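Long-range contacts in fatty Acyl-Adenylate Ligase (Escherichia coli, PDB 3PBK), which belongs to the AMP-binding enzyme family of the ANL clan and, in this structure, holds 5'-O-[(S)-(dodecanoyloxy)(hydroxy)phosphoryl]adenosine in its ligand pocket: residues Tyr179-Thr183 against Tyr227-Val233; Arg191-Thr196 against Met421-Phe425; Ile305-Pro309 against Arg545-Pro551; Ala80-Phe86 against Leu224-His228. All coordinates share one frame; numbering follows the deposited sequence.

Contact 1: residues Tyr179-Thr183 against Tyr227-Val233. With 1ZZ (5'-O-[(S)-(dodecanoyloxy)(hydroxy)phosphoryl]adenosine), chain C.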
# COMPACT_ATOMS: atom_id res chain seq x y z
N TYR A 179 9.96 -2.37 13.59
CA TYR A 179 10.39 -2.41 12.20
C TYR A 179 10.34 -1.02 11.58
O TYR A 179 9.75 -0.10 12.15
CB TYR A 179 9.52 -3.40 11.40
CG TYR A 179 8.12 -2.89 11.16
CD1 TYR A 179 7.08 -3.23 12.01
CD2 TYR A 179 7.85 -2.05 10.09
CE1 TYR A 179 5.79 -2.76 11.80
CE2 TYR A 179 6.57 -1.56 9.87
CZ TYR A 179 5.54 -1.92 10.73
OH TYR A 179 4.26 -1.43 10.50
N LEU A 180 10.95 -0.86 10.41
CA LEU A 180 10.94 0.42 9.70
C LEU A 180 10.30 0.25 8.34
O LEU A 180 10.62 -0.69 7.62
CB LEU A 180 12.35 0.97 9.53
CG LEU A 180 13.17 1.19 10.80
CD1 LEU A 180 14.50 1.84 10.44
CD2 LEU A 180 12.39 2.05 11.76
N GLN A 181 9.41 1.16 7.97
CA GLN A 181 8.71 1.07 6.71
C GLN A 181 9.19 2.12 5.74
O GLN A 181 8.94 3.31 5.95
CB GLN A 181 7.21 1.22 6.94
CG GLN A 181 6.39 1.19 5.66
CD GLN A 181 6.52 -0.13 4.92
OE1 GLN A 181 5.83 -1.10 5.24
NE2 GLN A 181 7.38 -0.16 3.92
N TYR A 182 9.85 1.69 4.67
CA TYR A 182 10.51 2.64 3.77
C TYR A 182 9.75 3.06 2.51
O TYR A 182 10.24 3.89 1.74
CB TYR A 182 11.92 2.18 3.41
CG TYR A 182 12.95 2.70 4.37
CD1 TYR A 182 13.33 1.96 5.48
CD2 TYR A 182 13.55 3.93 4.16
CE1 TYR A 182 14.29 2.43 6.37
CE2 TYR A 182 14.50 4.41 5.04
CZ TYR A 182 14.87 3.66 6.14
OH TYR A 182 15.82 4.13 7.02
N THR A 183 8.57 2.51 2.29
CA THR A 183 7.82 2.91 1.11
C THR A 183 7.63 4.42 1.06
O THR A 183 7.33 4.99 0.00
CB THR A 183 6.44 2.21 1.01
OG1 THR A 183 5.55 2.67 2.05
CG2 THR A 183 6.60 0.68 1.06
N TYR A 227 6.71 -6.22 0.86
CA TYR A 227 7.51 -5.01 0.87
C TYR A 227 6.66 -3.75 0.83
O TYR A 227 7.14 -2.68 1.18
CB TYR A 227 8.59 -5.01 -0.23
CG TYR A 227 8.09 -5.21 -1.64
CD1 TYR A 227 7.41 -4.20 -2.30
CD2 TYR A 227 8.34 -6.40 -2.33
CE1 TYR A 227 6.95 -4.38 -3.61
CE2 TYR A 227 7.89 -6.59 -3.63
CZ TYR A 227 7.20 -5.57 -4.27
OH TYR A 227 6.73 -5.74 -5.57
N HIS A 228 5.39 -3.87 0.43
CA HIS A 228 4.44 -2.76 0.57
C HIS A 228 3.77 -2.78 1.92
O HIS A 228 3.71 -3.80 2.59
CB HIS A 228 3.37 -2.73 -0.51
CG HIS A 228 3.83 -2.09 -1.79
ND1 HIS A 228 3.19 -2.30 -3.00
CD2 HIS A 228 4.87 -1.27 -2.05
CE1 HIS A 228 3.82 -1.62 -3.95
NE2 HIS A 228 4.84 -0.99 -3.40
N ASP A 229 3.25 -1.63 2.31
CA ASP A 229 2.65 -1.46 3.61
C ASP A 229 1.44 -2.37 3.90
O ASP A 229 1.33 -2.99 4.95
CB ASP A 229 2.22 -0.02 3.70
CG ASP A 229 1.74 0.32 5.04
OD1 ASP A 229 2.35 -0.18 6.02
OD2 ASP A 229 0.76 1.08 5.11
N MSE A 230 0.52 -2.40 2.94
CA MSE A 230 -0.70 -3.19 3.02
C MSE A 230 -0.44 -4.69 3.14
O MSE A 230 -0.96 -5.35 4.04
CB MSE A 230 -1.54 -2.92 1.77
CG MSE A 230 -2.97 -3.37 1.88
SE MSE A 230 -4.19 -2.36 0.73
CE MSE A 230 -3.68 -3.04 -1.02
N GLY A 231 0.35 -5.22 2.22
CA GLY A 231 0.65 -6.64 2.22
C GLY A 231 1.19 -7.09 3.55
O GLY A 231 0.74 -8.09 4.10
N LEU A 232 2.15 -6.33 4.07
CA LEU A 232 2.83 -6.68 5.31
C LEU A 232 1.98 -6.59 6.59
O LEU A 232 1.82 -7.58 7.29
CB LEU A 232 4.09 -5.83 5.47
CG LEU A 232 4.77 -5.97 6.82
CD1 LEU A 232 5.68 -7.16 6.77
CD2 LEU A 232 5.55 -4.71 7.18
N VAL A 233 1.47 -5.41 6.90
CA VAL A 233 0.78 -5.21 8.17
C VAL A 233 -0.61 -5.81 8.14
O VAL A 233 -1.10 -6.38 9.13
CB VAL A 233 0.62 -3.74 8.52
CG1 VAL A 233 -0.14 -3.58 9.83
CG2 VAL A 233 1.97 -3.08 8.60
P 1ZZ C . 0.95 3.45 1.99
C1 1ZZ C . -6.85 -8.07 7.20
N1 1ZZ C . -4.22 6.33 -0.09
O1 1ZZ C . -1.83 1.83 1.13
C2 1ZZ C . -6.63 -6.58 7.33
N2 1ZZ C . -5.73 4.87 0.61
O2 1ZZ C . -0.11 2.36 2.61
C3 1ZZ C . -6.27 -5.80 6.07
N3 1ZZ C . -5.88 7.80 -1.36
O3 1ZZ C . 1.79 4.34 3.02
C4 1ZZ C . -6.25 -4.27 6.25
N4 1ZZ C . -8.08 7.05 -1.26
O4 1ZZ C . 1.88 2.83 1.19
C5 1ZZ C . -6.34 -3.30 5.06
N5 1ZZ C . -8.61 5.03 0.00
O5 1ZZ C . 0.11 4.50 1.12
C6 1ZZ C . -5.70 -1.98 5.37
O6 1ZZ C . -1.98 6.07 0.17
C7 1ZZ C . -6.25 -0.70 4.80
O7 1ZZ C . -2.50 9.56 -0.09
C8 1ZZ C . -5.27 0.43 4.54
O8 1ZZ C . -1.59 8.76 2.50
C9 1ZZ C . -5.18 1.05 3.14
C10 1ZZ C . -3.84 1.27 2.49
C11 1ZZ C . -2.58 1.65 3.14
C12 1ZZ C . -1.53 2.11 2.24
C13 1ZZ C . -0.13 5.73 1.73
C14 1ZZ C . -0.99 6.75 0.97
C15 1ZZ C . -1.95 7.77 1.61
C16 1ZZ C . -2.65 8.25 0.41
C17 1ZZ C . -2.92 7.00 -0.34
C18 1ZZ C . -4.40 5.22 0.62
C19 1ZZ C . -6.39 5.85 -0.15
C20 1ZZ C . -5.51 6.72 -0.58
C21 1ZZ C . -7.20 7.92 -1.68
C22 1ZZ C . -7.67 5.97 -0.47
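T183 meets the turn ahead of helix 229-241 with its methyl: CG2 lies 3.4 Å from Y227 O and 4.1 Å from H228 CD2, reaching the imidazole at its edge. With OG1 set between the backbone N and the carbonyl carbon (chi1 68°), the hydroxyl faces the bound 5'-O-[(S)-(dodecanoyloxy)(hydroxy)phosphoryl]adenosine, 3.8 Å from its O4. On the helix, D229 swings CG opposite its own N (chi1 -173°), and its OD2 comes close, at 2.9 Å, to ligand O2, the oxygen bridging phosphorus and acyl carbon. Q181 bends at chi2 and lies beside D229 and L232. Earlier on the strand, Y179 reaches across to the helix: its OH is 3.4 Å from V233 CG2, the two side chains at about a right angle, and its CE2 is 4.3 Å from L232 CD2. Around these groups lies a second layer. H228 is the N-cap of the helix, and Y227 lays CE1 4.0 Å above the centre of the H228 imidazole. Strand 177-181 is paired with strand 193-196. The short axes of strand 179-181 and helix 229-233 run nearly antiparallel, at 158°. The two segments thus meet by van der Waals packing, without direct hydrogen bonds between them, while T183 and D229 present oxygens at the phosphate in the middle of the ligand; closeness alone does not make the D229 pair a hydrogen bond.

Contact 2: residues Arg191-Thr196 against Met421-Phe425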
# COMPACT_ATOMS: atom_id res chain seq x y z
N ARG A 191 12.86 7.96 3.35
CA ARG A 191 12.30 8.19 4.68
C ARG A 191 11.88 6.88 5.31
O ARG A 191 11.26 6.04 4.66
CB ARG A 191 11.11 9.14 4.60
CG ARG A 191 11.48 10.59 4.46
CD ARG A 191 10.24 11.47 4.51
NE ARG A 191 9.19 10.94 3.64
CZ ARG A 191 8.02 11.55 3.42
NH1 ARG A 191 7.76 12.71 4.02
NH2 ARG A 191 7.12 11.00 2.60
N GLY A 192 12.20 6.70 6.58
CA GLY A 192 11.84 5.47 7.27
C GLY A 192 10.81 5.68 8.37
O GLY A 192 11.08 6.38 9.34
N VAL A 193 9.63 5.09 8.21
CA VAL A 193 8.59 5.19 9.23
C VAL A 193 9.00 4.29 10.39
O VAL A 193 9.24 3.11 10.19
CB VAL A 193 7.19 4.79 8.68
CG1 VAL A 193 6.15 4.85 9.76
CG2 VAL A 193 6.78 5.71 7.55
N ILE A 194 9.12 4.85 11.60
CA ILE A 194 9.42 4.04 12.78
C ILE A 194 8.13 3.50 13.35
O ILE A 194 7.20 4.25 13.64
CB ILE A 194 10.13 4.82 13.90
CG1 ILE A 194 11.53 5.24 13.46
CG2 ILE A 194 10.20 3.99 15.17
CD1 ILE A 194 12.14 6.30 14.32
N ILE A 195 8.06 2.19 13.53
CA ILE A 195 6.87 1.59 14.09
C ILE A 195 7.27 0.84 15.36
O ILE A 195 8.03 -0.12 15.30
CB ILE A 195 6.17 0.66 13.05
CG1 ILE A 195 5.64 1.48 11.88
CG2 ILE A 195 5.02 -0.10 13.68
CD1 ILE A 195 4.70 2.61 12.27
N THR A 196 6.78 1.29 16.52
CA THR A 196 7.04 0.58 17.77
C THR A 196 6.08 -0.59 17.93
O THR A 196 5.09 -0.68 17.23
CB THR A 196 6.95 1.50 19.02
OG1 THR A 196 5.58 1.81 19.34
CG2 THR A 196 7.74 2.79 18.80
N MSE A 421 2.82 6.83 14.05
CA MSE A 421 4.23 6.51 14.12
C MSE A 421 4.93 7.38 15.15
O MSE A 421 4.30 8.22 15.80
CB MSE A 421 4.89 6.74 12.78
CG MSE A 421 4.93 8.19 12.39
SE MSE A 421 6.00 8.52 10.79
CE MSE A 421 5.77 10.46 10.67
N SER A 422 6.23 7.18 15.30
CA SER A 422 7.01 7.97 16.24
C SER A 422 7.68 9.10 15.49
O SER A 422 8.04 10.13 16.07
CB SER A 422 8.04 7.09 16.93
OG SER A 422 7.41 5.99 17.58
N GLY A 423 7.82 8.89 14.18
CA GLY A 423 8.46 9.83 13.29
C GLY A 423 9.31 9.07 12.28
O GLY A 423 9.34 7.84 12.29
N TYR A 424 9.99 9.80 11.41
CA TYR A 424 10.87 9.18 10.43
C TYR A 424 12.21 8.92 11.07
O TYR A 424 12.75 9.77 11.76
CB TYR A 424 11.05 10.06 9.18
CG TYR A 424 9.78 10.23 8.39
CD1 TYR A 424 9.17 9.15 7.76
CD2 TYR A 424 9.17 11.48 8.27
CE1 TYR A 424 8.00 9.31 7.04
CE2 TYR A 424 8.00 11.64 7.55
CZ TYR A 424 7.42 10.56 6.94
OH TYR A 424 6.27 10.73 6.24
N PHE A 425 12.74 7.72 10.83
CA PHE A 425 13.99 7.28 11.43
C PHE A 425 15.16 8.23 11.18
O PHE A 425 15.56 8.44 10.04
CB PHE A 425 14.34 5.89 10.93
CG PHE A 425 15.54 5.31 11.58
CD1 PHE A 425 15.45 4.70 12.82
CD2 PHE A 425 16.78 5.38 10.96
CE1 PHE A 425 16.55 4.16 13.44
CE2 PHE A 425 17.89 4.85 11.57
CZ PHE A 425 17.78 4.23 12.82
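F425 N donates to G192 O at 2.6 Å, in the carbonyl plane, and I194 N donates to G423 O at 3.1 Å; these bonds hold the buried part of the contact. They flank V193 and Y424, a single bridge with the pattern of a non-hydrogen-bonded antiparallel pair, by which loop 421-425 joins the edge of strand 193-196. Apolar groups fill in around it: I194 runs CG1 to 3.8 Å from F425 CB, and on the other face of the strand V193 CG1 sits 3.8 Å from M421 CB, the V193 and M421 side chains crossing at about a right angle. Toward solvent lies R191, an exposed residue spread over Y424. Its CD stands 3.7 Å above the ring centre in a CH-pi contact, while M421 CE (selenomethionine) covers the opposite face off centre. Bent at chi3 (-47°), R191 brings its guanidinium to within 20° of parallel with the ring. R191 NH1 and Y424 OH are close but poorly angled for a hydrogen bond; R191 NH2 is bonded to S184 O and Y424 OH to E340 OE2. At the far end T196 CG2 touches S422 OG at 3.4 Å, and E199 binds both that OG and T196 N. Specific backbone bonding therefore fixes the alignment, and the arginine-tyrosine layer probably adds mainly dispersion, with NH2 and the tyrosine hydroxyl bonded to other residues.

Contact 3: residues Ile305-Pro309 against Arg545-Pro551. With 1ZZ (5'-O-[(S)-(dodecanoyloxy)(hydroxy)phosphoryl]adenosine), chain C.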
# COMPACT_ATOMS: atom_id res chain seq x y z
N ILE A 305 -10.93 -2.32 -0.46
CA ILE A 305 -10.25 -1.52 -1.46
C ILE A 305 -9.66 -0.29 -0.80
O ILE A 305 -10.34 0.37 -0.02
CB ILE A 305 -11.20 -1.01 -2.55
CG1 ILE A 305 -12.17 -2.11 -2.98
CG2 ILE A 305 -10.41 -0.49 -3.73
CD1 ILE A 305 -13.55 -1.99 -2.34
N GLY A 306 -8.41 0.00 -1.11
CA GLY A 306 -7.76 1.19 -0.61
C GLY A 306 -6.40 1.30 -1.27
O GLY A 306 -6.12 0.53 -2.19
N ALA A 307 -5.58 2.25 -0.81
CA ALA A 307 -4.22 2.46 -1.30
C ALA A 307 -4.12 3.63 -2.29
O ALA A 307 -3.09 4.31 -2.37
CB ALA A 307 -3.62 1.19 -1.89
N GLU A 308 -5.19 3.86 -3.04
CA GLU A 308 -5.23 4.92 -4.03
C GLU A 308 -6.67 5.33 -4.11
O GLU A 308 -7.53 4.59 -3.64
CB GLU A 308 -4.74 4.40 -5.38
CG GLU A 308 -3.25 4.05 -5.37
CD GLU A 308 -2.83 3.19 -6.55
OE1 GLU A 308 -3.06 3.64 -7.70
OE2 GLU A 308 -2.25 2.09 -6.32
N PRO A 309 -6.96 6.51 -4.69
CA PRO A 309 -8.36 6.95 -4.80
C PRO A 309 -9.24 5.89 -5.47
O PRO A 309 -8.90 5.40 -6.55
CB PRO A 309 -8.27 8.20 -5.68
CG PRO A 309 -6.87 8.69 -5.47
CD PRO A 309 -6.02 7.48 -5.28
N ARG A 545 6.33 3.55 -11.08
CA ARG A 545 5.68 3.99 -9.84
C ARG A 545 6.63 4.49 -8.73
O ARG A 545 7.86 4.54 -8.90
CB ARG A 545 4.79 2.86 -9.30
CG ARG A 545 4.21 1.96 -10.38
CD ARG A 545 2.82 1.50 -9.99
NE ARG A 545 1.80 2.49 -10.36
CZ ARG A 545 0.51 2.40 -10.03
NH1 ARG A 545 0.07 1.39 -9.30
NH2 ARG A 545 -0.33 3.35 -10.42
N THR A 546 6.04 4.86 -7.59
CA THR A 546 6.80 5.25 -6.40
C THR A 546 7.09 4.02 -5.54
O THR A 546 6.74 2.89 -5.91
CB THR A 546 6.07 6.33 -5.53
OG1 THR A 546 4.77 5.87 -5.15
CG2 THR A 546 5.94 7.64 -6.29
N SER A 547 7.71 4.24 -4.38
CA SER A 547 8.09 3.14 -3.52
C SER A 547 6.89 2.54 -2.79
O SER A 547 6.96 1.41 -2.30
CB SER A 547 9.18 3.58 -2.53
OG SER A 547 10.11 2.53 -2.29
N SER A 548 5.78 3.29 -2.73
CA SER A 548 4.54 2.82 -2.12
C SER A 548 3.60 2.11 -3.12
O SER A 548 2.51 1.64 -2.75
CB SER A 548 3.81 3.96 -1.37
OG SER A 548 4.03 5.24 -1.95
N GLY A 549 4.04 2.03 -4.37
CA GLY A 549 3.34 1.30 -5.42
C GLY A 549 2.24 2.06 -6.13
O GLY A 549 1.34 1.45 -6.72
N LYS A 550 2.30 3.39 -6.07
CA LYS A 550 1.31 4.24 -6.75
C LYS A 550 1.95 5.02 -7.92
O LYS A 550 3.16 4.91 -8.14
CB LYS A 550 0.60 5.17 -5.74
CG LYS A 550 1.49 6.14 -4.94
CD LYS A 550 0.69 7.40 -4.49
CE LYS A 550 -0.09 7.20 -3.17
NZ LYS A 550 0.55 7.87 -1.97
N PRO A 551 1.15 5.79 -8.69
CA PRO A 551 1.75 6.50 -9.84
C PRO A 551 2.59 7.69 -9.38
O PRO A 551 2.08 8.59 -8.73
CB PRO A 551 0.53 7.01 -10.62
CG PRO A 551 -0.69 6.40 -9.96
CD PRO A 551 -0.29 6.08 -8.56
P 1ZZ C . 0.95 3.45 1.99
C1 1ZZ C . -6.85 -8.07 7.20
N1 1ZZ C . -4.22 6.33 -0.09
O1 1ZZ C . -1.83 1.83 1.13
C2 1ZZ C . -6.63 -6.58 7.33
N2 1ZZ C . -5.73 4.87 0.61
O2 1ZZ C . -0.11 2.36 2.61
C3 1ZZ C . -6.27 -5.80 6.07
N3 1ZZ C . -5.88 7.80 -1.36
O3 1ZZ C . 1.79 4.34 3.02
C4 1ZZ C . -6.25 -4.27 6.25
N4 1ZZ C . -8.08 7.05 -1.26
O4 1ZZ C . 1.88 2.83 1.19
C5 1ZZ C . -6.34 -3.30 5.06
N5 1ZZ C . -8.61 5.03 0.00
O5 1ZZ C . 0.11 4.50 1.12
C6 1ZZ C . -5.70 -1.98 5.37
O6 1ZZ C . -1.98 6.07 0.17
C7 1ZZ C . -6.25 -0.70 4.80
O7 1ZZ C . -2.50 9.56 -0.09
C8 1ZZ C . -5.27 0.43 4.54
O8 1ZZ C . -1.59 8.76 2.50
C9 1ZZ C . -5.18 1.05 3.14
C10 1ZZ C . -3.84 1.27 2.49
C11 1ZZ C . -2.58 1.65 3.14
C12 1ZZ C . -1.53 2.11 2.24
C13 1ZZ C . -0.13 5.73 1.73
C14 1ZZ C . -0.99 6.75 0.97
C15 1ZZ C . -1.95 7.77 1.61
C16 1ZZ C . -2.65 8.25 0.41
C17 1ZZ C . -2.92 7.00 -0.34
C18 1ZZ C . -4.40 5.22 0.62
C19 1ZZ C . -6.39 5.85 -0.15
C20 1ZZ C . -5.51 6.72 -0.58
C21 1ZZ C . -7.20 7.92 -1.68
C22 1ZZ C . -7.67 5.97 -0.47
O HOH W 1 0.15 3.96 -2.22
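E308 and K550 mark the nearest backbone approach, CA to CA 7.1 Å, between two loops, the second of which makes a type I turn from T546 to G549 closed by G549 N to T546 O at 3.2 Å. The E308 side chain reaches out extended beyond CG, and K550 runs alongside it the other way, with E308 CG 4.0 Å from K550 CB. The carboxylate ends among the second loop: E308 OE1 is 3.8 Å from P551 CD, and OE2 forms a long salt bridge to R545 NH1 at 3.8 Å. The carboxylate and guanidinium planes are 67° apart, far from a flat, two-pronged pairing, so the attraction is probably modest. F278 of helix 277-285 packs against both E308 and R545. In ANL enzymes a small C-terminal domain closes over a large N-terminal one, with the ligand site between them; segment 545-551, late in the chain, is consistent with such a closing loop, and its lysine enters the pocket. K550 starts with CG between its backbone N and carbonyl carbon (chi1 59°), then bends at chi3 and chi4, which carries NZ away from E308 to 3.5 Å from C14 of 5'-O-[(S)-(dodecanoyloxy)(hydroxy)phosphoryl]adenosine. From the other loop A307 N approaches ligand N2 at 3.0 Å, and P309 lies beside the adenine at C21. S548 CB lies 3.4 Å from O4, a phosphate oxygen of the ligand. One water lies between A307 O and S548 O, its link to the serine weak.

Contact 4: residues Ala80-Phe86 against Leu224-His228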
# COMPACT_ATOMS: atom_id res chain seq x y z
N ALA A 80 12.16 -8.66 1.04
CA ALA A 80 10.81 -9.09 1.37
C ALA A 80 10.11 -9.85 0.25
O ALA A 80 9.25 -9.31 -0.44
CB ALA A 80 9.98 -7.90 1.81
N GLU A 81 10.48 -11.11 0.08
CA GLU A 81 9.73 -11.99 -0.81
C GLU A 81 8.52 -12.55 -0.07
O GLU A 81 8.49 -12.57 1.17
CB GLU A 81 10.61 -13.13 -1.32
CG GLU A 81 11.60 -12.74 -2.41
CD GLU A 81 12.60 -13.83 -2.68
OE1 GLU A 81 12.94 -14.55 -1.71
OE2 GLU A 81 13.05 -13.96 -3.84
N THR A 82 7.53 -13.01 -0.83
CA THR A 82 6.40 -13.72 -0.24
C THR A 82 6.78 -15.18 0.02
O THR A 82 6.46 -16.08 -0.77
CB THR A 82 5.15 -13.61 -1.14
OG1 THR A 82 4.85 -12.23 -1.35
CG2 THR A 82 3.97 -14.27 -0.46
N SER A 83 7.47 -15.42 1.13
CA SER A 83 8.05 -16.73 1.39
C SER A 83 8.15 -17.08 2.86
O SER A 83 8.48 -16.23 3.69
CB SER A 83 9.46 -16.79 0.79
OG SER A 83 10.34 -15.90 1.44
N SER A 84 7.89 -18.34 3.17
CA SER A 84 8.13 -18.89 4.50
C SER A 84 9.48 -18.43 5.07
O SER A 84 9.62 -18.22 6.27
CB SER A 84 8.07 -20.43 4.44
OG SER A 84 8.12 -21.03 5.73
N GLU A 85 10.48 -18.27 4.20
CA GLU A 85 11.81 -17.82 4.60
C GLU A 85 11.80 -16.42 5.16
O GLU A 85 12.45 -16.14 6.16
CB GLU A 85 12.74 -17.82 3.39
CG GLU A 85 13.15 -19.18 2.95
CD GLU A 85 14.45 -19.14 2.19
OE1 GLU A 85 14.55 -18.27 1.28
OE2 GLU A 85 15.35 -19.95 2.52
N PHE A 86 11.09 -15.53 4.47
CA PHE A 86 11.06 -14.14 4.86
C PHE A 86 10.30 -13.94 6.16
O PHE A 86 10.71 -13.14 7.01
CB PHE A 86 10.42 -13.28 3.80
CG PHE A 86 10.03 -11.94 4.31
CD1 PHE A 86 10.98 -10.94 4.46
CD2 PHE A 86 8.72 -11.68 4.71
CE1 PHE A 86 10.62 -9.70 4.95
CE2 PHE A 86 8.36 -10.45 5.21
CZ PHE A 86 9.30 -9.45 5.33
N LEU A 224 -0.66 -9.45 -2.25
CA LEU A 224 0.15 -8.25 -2.05
C LEU A 224 1.58 -8.56 -1.61
O LEU A 224 1.83 -9.58 -0.95
CB LEU A 224 -0.50 -7.36 -1.00
CG LEU A 224 -1.97 -7.05 -1.25
CD1 LEU A 224 -2.62 -6.56 0.02
CD2 LEU A 224 -2.11 -6.04 -2.36
N PRO A 225 2.52 -7.68 -1.95
CA PRO A 225 3.94 -7.87 -1.62
C PRO A 225 4.18 -7.57 -0.15
O PRO A 225 3.54 -6.67 0.39
CB PRO A 225 4.65 -6.80 -2.45
CG PRO A 225 3.58 -6.13 -3.29
CD PRO A 225 2.28 -6.39 -2.62
N PHE A 226 5.09 -8.30 0.49
CA PHE A 226 5.41 -8.00 1.88
C PHE A 226 6.20 -6.70 1.99
O PHE A 226 6.33 -6.13 3.06
CB PHE A 226 6.16 -9.15 2.56
CG PHE A 226 5.31 -10.38 2.78
CD1 PHE A 226 3.94 -10.27 2.96
CD2 PHE A 226 5.87 -11.63 2.83
CE1 PHE A 226 3.17 -11.38 3.17
CE2 PHE A 226 5.09 -12.75 3.04
CZ PHE A 226 3.75 -12.62 3.21
N TYR A 227 6.71 -6.22 0.86
CA TYR A 227 7.51 -5.01 0.87
C TYR A 227 6.66 -3.75 0.83
O TYR A 227 7.14 -2.68 1.18
CB TYR A 227 8.59 -5.01 -0.23
CG TYR A 227 8.09 -5.21 -1.64
CD1 TYR A 227 7.41 -4.20 -2.30
CD2 TYR A 227 8.34 -6.40 -2.33
CE1 TYR A 227 6.95 -4.38 -3.61
CE2 TYR A 227 7.89 -6.59 -3.63
CZ TYR A 227 7.20 -5.57 -4.27
OH TYR A 227 6.73 -5.74 -5.57
N HIS A 228 5.39 -3.87 0.43
CA HIS A 228 4.44 -2.76 0.57
C HIS A 228 3.77 -2.78 1.92
O HIS A 228 3.71 -3.80 2.59
CB HIS A 228 3.37 -2.73 -0.51
CG HIS A 228 3.83 -2.09 -1.79
ND1 HIS A 228 3.19 -2.30 -3.00
CD2 HIS A 228 4.87 -1.27 -2.05
CE1 HIS A 228 3.82 -1.62 -3.95
NE2 HIS A 228 4.84 -0.99 -3.40
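F226 is the side chain that segment 80-86 wraps. At its root F226 CB lies 4.1 Å from A80 CB and 3.7 Å from F86 CE2. CG, placed opposite the carbonyl carbon (chi1 -69°), continues along the F86 rim. F226 CD2 then meets E81 O at 3.2 Å, the carbonyl oxygen standing at the ring edge, near its plane, and also lies beside F86 CD2. F226 CE2 is 3.7 Å from T82 CA, and F226 CZ, the tip, is 4.0 Å from T82 CG2; T82 OG1 lies over one face of the ring. The F86 and F226 rings meet by their rims, without stacking, centroids 5.5 Å apart and planes at 24°. Beside this, A80 also touches Y227: its CB packs on Y227 CB, and A80 O is 3.6 Å from Y227 CD2, again at a ring edge. P225 CB sits over the centre of the Y227 ring. Two backbone features lie behind this surface: T82 is the centre of an inverse gamma turn, and S83 N-caps the helix, S83 OG accepting from F86 N at 3.1 Å. E81 turns the other way, OE2 bonded to W137. The contact thus sits where strand 75-79 gives way to helix 84-95, facing the type I turn P225-H228 between strand 220-222 and helix 229-241. L236 of that helix packs on F86, Y248 of strand 246-248 meets the F226 ring edge-to-face, and A80 pairs through its backbone with L103 of strand 99-103.

Overall arrangement
Contact 1 lies at the hub of the four. Its strand pairs with that of contact 2, Q181 N to V193 O 3.0 Å and Y179 O to I195 N 3.2 Å, and loop 421-425 joins strand 193-196. Contact 4 shares Y227 and H228 with contact 1, continuing the same turn outward toward helix 84-95. Contacts 1 and 3 both touch 5'-O-[(S)-(dodecanoyloxy)(hydroxy)phosphoryl]adenosine, and H228 NE2 packs 3.3 Å from G549 N, joining the loop of contact 3 to contacts 1 and 4. Contacts 2 and 3 do not touch: their nearest atoms are about 8 Å apart and their centres about 19 Å.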